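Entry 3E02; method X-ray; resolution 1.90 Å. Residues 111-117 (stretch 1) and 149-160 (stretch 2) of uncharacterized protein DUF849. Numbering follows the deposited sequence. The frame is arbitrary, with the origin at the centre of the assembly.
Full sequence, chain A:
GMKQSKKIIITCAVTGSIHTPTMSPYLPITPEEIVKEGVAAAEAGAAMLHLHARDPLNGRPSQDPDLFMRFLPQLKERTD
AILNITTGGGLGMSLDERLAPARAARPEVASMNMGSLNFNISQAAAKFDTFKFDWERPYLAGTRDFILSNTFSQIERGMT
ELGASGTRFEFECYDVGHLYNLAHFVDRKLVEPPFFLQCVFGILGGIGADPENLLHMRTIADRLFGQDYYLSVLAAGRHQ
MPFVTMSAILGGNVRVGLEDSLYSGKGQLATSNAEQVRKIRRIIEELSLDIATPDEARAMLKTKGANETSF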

# COMPACT_ATOMS: atom_id res chain seq x y z
N SER A 111 -23.27 18.36 -4.57
CA SER A 111 -22.36 17.28 -4.95
C SER A 111 -21.66 17.70 -6.25
O SER A 111 -22.21 18.50 -7.01
CB SER A 111 -23.07 15.92 -5.08
OG SER A 111 -24.01 15.93 -6.13
N MSE A 112 -20.45 17.19 -6.46
CA MSE A 112 -19.66 17.51 -7.65
C MSE A 112 -18.90 16.26 -8.05
O MSE A 112 -17.93 15.89 -7.40
CB MSE A 112 -18.72 18.69 -7.35
CG MSE A 112 -17.78 19.17 -8.45
SE MSE A 112 -18.69 19.81 -10.03
CE MSE A 112 -19.95 21.15 -9.24
N ASN A 113 -19.35 15.59 -9.10
CA ASN A 113 -18.75 14.35 -9.57
C ASN A 113 -17.44 14.68 -10.30
O ASN A 113 -17.45 15.49 -11.23
CB ASN A 113 -19.75 13.60 -10.42
CG ASN A 113 -20.98 13.19 -9.61
OD1 ASN A 113 -20.86 12.40 -8.69
ND2 ASN A 113 -22.14 13.80 -9.91
N MSE A 114 -16.34 14.08 -9.84
CA MSE A 114 -14.98 14.45 -10.31
C MSE A 114 -14.39 13.75 -11.53
O MSE A 114 -13.21 13.94 -11.84
CB MSE A 114 -14.00 14.43 -9.11
CG MSE A 114 -14.24 15.55 -8.11
SE MSE A 114 -14.28 17.32 -8.92
CE MSE A 114 -12.68 17.28 -9.81
N GLY A 115 -15.20 13.01 -12.26
CA GLY A 115 -14.71 12.39 -13.48
C GLY A 115 -15.79 11.64 -14.20
O GLY A 115 -16.85 11.38 -13.63
N SER A 116 -15.53 11.32 -15.46
CA SER A 116 -16.46 10.56 -16.28
C SER A 116 -16.14 9.09 -16.09
O SER A 116 -14.97 8.70 -16.07
CB SER A 116 -16.35 10.95 -17.75
OG SER A 116 -16.62 12.32 -17.95
N LEU A 117 -17.17 8.28 -15.90
CA LEU A 117 -16.98 6.84 -15.78
C LEU A 117 -18.18 6.05 -16.26
O LEU A 117 -19.31 6.54 -16.22
CB LEU A 117 -16.73 6.44 -14.31
CG LEU A 117 -17.85 6.65 -13.26
CD1 LEU A 117 -17.73 5.66 -12.09
CD2 LEU A 117 -17.90 8.09 -12.76
N SER A 149 -21.24 11.35 -17.20
CA SER A 149 -20.34 12.34 -17.82
C SER A 149 -19.96 13.50 -16.91
O SER A 149 -20.83 14.16 -16.39
CB SER A 149 -21.00 12.92 -19.07
OG SER A 149 -20.14 13.86 -19.72
N ASN A 150 -18.66 13.74 -16.72
CA ASN A 150 -18.16 14.91 -15.98
C ASN A 150 -16.80 15.28 -16.60
O ASN A 150 -15.76 15.02 -16.02
CB ASN A 150 -18.01 14.64 -14.48
CG ASN A 150 -19.29 14.21 -13.84
OD1 ASN A 150 -20.16 15.03 -13.63
ND2 ASN A 150 -19.43 12.91 -13.54
N THR A 151 -16.84 15.87 -17.79
CA THR A 151 -15.62 16.27 -18.49
C THR A 151 -14.97 17.43 -17.75
O THR A 151 -15.60 18.05 -16.89
CB THR A 151 -15.87 16.66 -19.95
OG1 THR A 151 -16.63 17.86 -20.00
CG2 THR A 151 -16.58 15.54 -20.73
N PHE A 152 -13.70 17.71 -18.05
CA PHE A 152 -13.02 18.86 -17.43
C PHE A 152 -13.79 20.17 -17.68
O PHE A 152 -13.93 20.98 -16.78
CB PHE A 152 -11.55 18.93 -17.84
CG PHE A 152 -10.70 17.93 -17.14
CD1 PHE A 152 -10.54 16.64 -17.65
CD2 PHE A 152 -10.08 18.25 -15.95
CE1 PHE A 152 -9.75 15.70 -16.98
CE2 PHE A 152 -9.29 17.32 -15.27
CZ PHE A 152 -9.13 16.06 -15.78
N SER A 153 -14.32 20.35 -18.89
CA SER A 153 -15.16 21.52 -19.20
C SER A 153 -16.44 21.56 -18.35
O SER A 153 -16.82 22.62 -17.83
CB SER A 153 -15.52 21.57 -20.68
OG SER A 153 -14.34 21.70 -21.46
N GLN A 154 -17.10 20.42 -18.21
CA GLN A 154 -18.33 20.31 -17.41
C GLN A 154 -18.07 20.62 -15.93
O GLN A 154 -18.82 21.36 -15.31
CB GLN A 154 -18.99 18.94 -17.58
CG GLN A 154 -19.63 18.76 -18.96
CD GLN A 154 -20.26 17.40 -19.14
OE1 GLN A 154 -19.69 16.37 -18.78
NE2 GLN A 154 -21.46 17.39 -19.72
N ILE A 155 -16.99 20.05 -15.39
CA ILE A 155 -16.61 20.28 -13.99
C ILE A 155 -16.32 21.77 -13.76
O ILE A 155 -16.83 22.36 -12.81
CB ILE A 155 -15.41 19.41 -13.55
CG1 ILE A 155 -15.79 17.92 -13.60
CG2 ILE A 155 -14.99 19.81 -12.12
CD1 ILE A 155 -14.58 16.96 -13.60
N GLU A 156 -15.53 22.36 -14.66
CA GLU A 156 -15.20 23.79 -14.56
C GLU A 156 -16.45 24.68 -14.58
O GLU A 156 -16.51 25.63 -13.80
CB GLU A 156 -14.24 24.19 -15.67
CG GLU A 156 -13.74 25.64 -15.54
CD GLU A 156 -12.56 25.98 -16.42
OE1 GLU A 156 -11.87 25.05 -16.90
OE2 GLU A 156 -12.32 27.18 -16.61
N ARG A 157 -17.42 24.35 -15.44
CA ARG A 157 -18.70 25.09 -15.55
C ARG A 157 -19.47 25.02 -14.23
O ARG A 157 -19.90 26.05 -13.69
CB ARG A 157 -19.57 24.51 -16.69
CG ARG A 157 -20.93 25.22 -16.93
CD ARG A 157 -21.85 24.42 -17.86
NE ARG A 157 -23.21 24.99 -17.81
CZ ARG A 157 -24.34 24.38 -18.18
NH1 ARG A 157 -24.35 23.15 -18.71
NH2 ARG A 157 -25.49 25.05 -18.04
N GLY A 158 -19.62 23.80 -13.71
CA GLY A 158 -20.29 23.57 -12.43
C GLY A 158 -19.61 24.31 -11.29
O GLY A 158 -20.28 24.96 -10.51
N MSE A 159 -18.29 24.22 -11.22
CA MSE A 159 -17.52 24.93 -10.19
C MSE A 159 -17.70 26.44 -10.28
O MSE A 159 -17.87 27.11 -9.25
CB MSE A 159 -16.03 24.58 -10.26
CG MSE A 159 -15.71 23.16 -9.83
SE MSE A 159 -13.82 22.87 -10.14
CE MSE A 159 -13.71 21.17 -9.31
N THR A 160 -17.68 26.98 -11.50
CA THR A 160 -17.82 28.43 -11.72
C THR A 160 -19.23 28.94 -11.39
O THR A 160 -19.37 29.87 -10.59
CB THR A 160 -17.45 28.81 -13.18
OG1 THR A 160 -16.14 28.33 -13.48
CG2 THR A 160 -17.47 30.33 -13.38
O HOH W 1 -19.45 17.37 -12.57

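Stretch 1 is the end of a strand, residues 111-113, followed by a loop. Stretch 2 is a short loop that leads into a helix from Phe152 onward. Strand and helix run nearly antiparallel, at 163°, and their axes come within 9.4 Å. The backbones draw closest between the two loops, where the CA atoms of Ser116 and Ser149 lie 4.5 Å apart.

Two direct hydrogen bonds join the stretches, and both use Asn150 as donor. Its side chain points toward stretch 1, and ND2 donates to Gly115 O at 3.0 Å. Its backbone N donates to Ser116 OG at 2.8 Å. Both bonds are nearly straight. Asn150 therefore holds two successive residues of the opposing loop. One water adds an indirect link: it donates to Asn113 O at 3.1 Å and to Asn150 OD1 at 2.7 Å.

The apolar contacts lie further along the helix. Met112 and Met114 are selenomethionines, as is Met159. Ile155 points toward stretch 1 and meets both selenium atoms of that stretch: its CG2 is 4.2 Å from Met112 SE and 4.1 Å from Met114 SE. Met159 continues this patch, with its CE 3.9 Å from Met114 SE. Gly158 has no side chain, so the end of Met112 can settle against the helix backbone, with Met112 CE 3.8 Å from Gly158 C. An ideal CB on Gly158 would fall only 3.0 Å from that methyl.

The start of the helix is secured within stretch 2. Thr151 is the N-cap: its OG1 accepts from Gln154 N at 3.2 Å. In return, Gln154 OE1 accepts from Thr151 N at 3.1 Å. Ser149 OG also donates to Gln154 OE1, at 2.7 Å. These bonds tie the residues flanking Asn150 to the first turn of the helix.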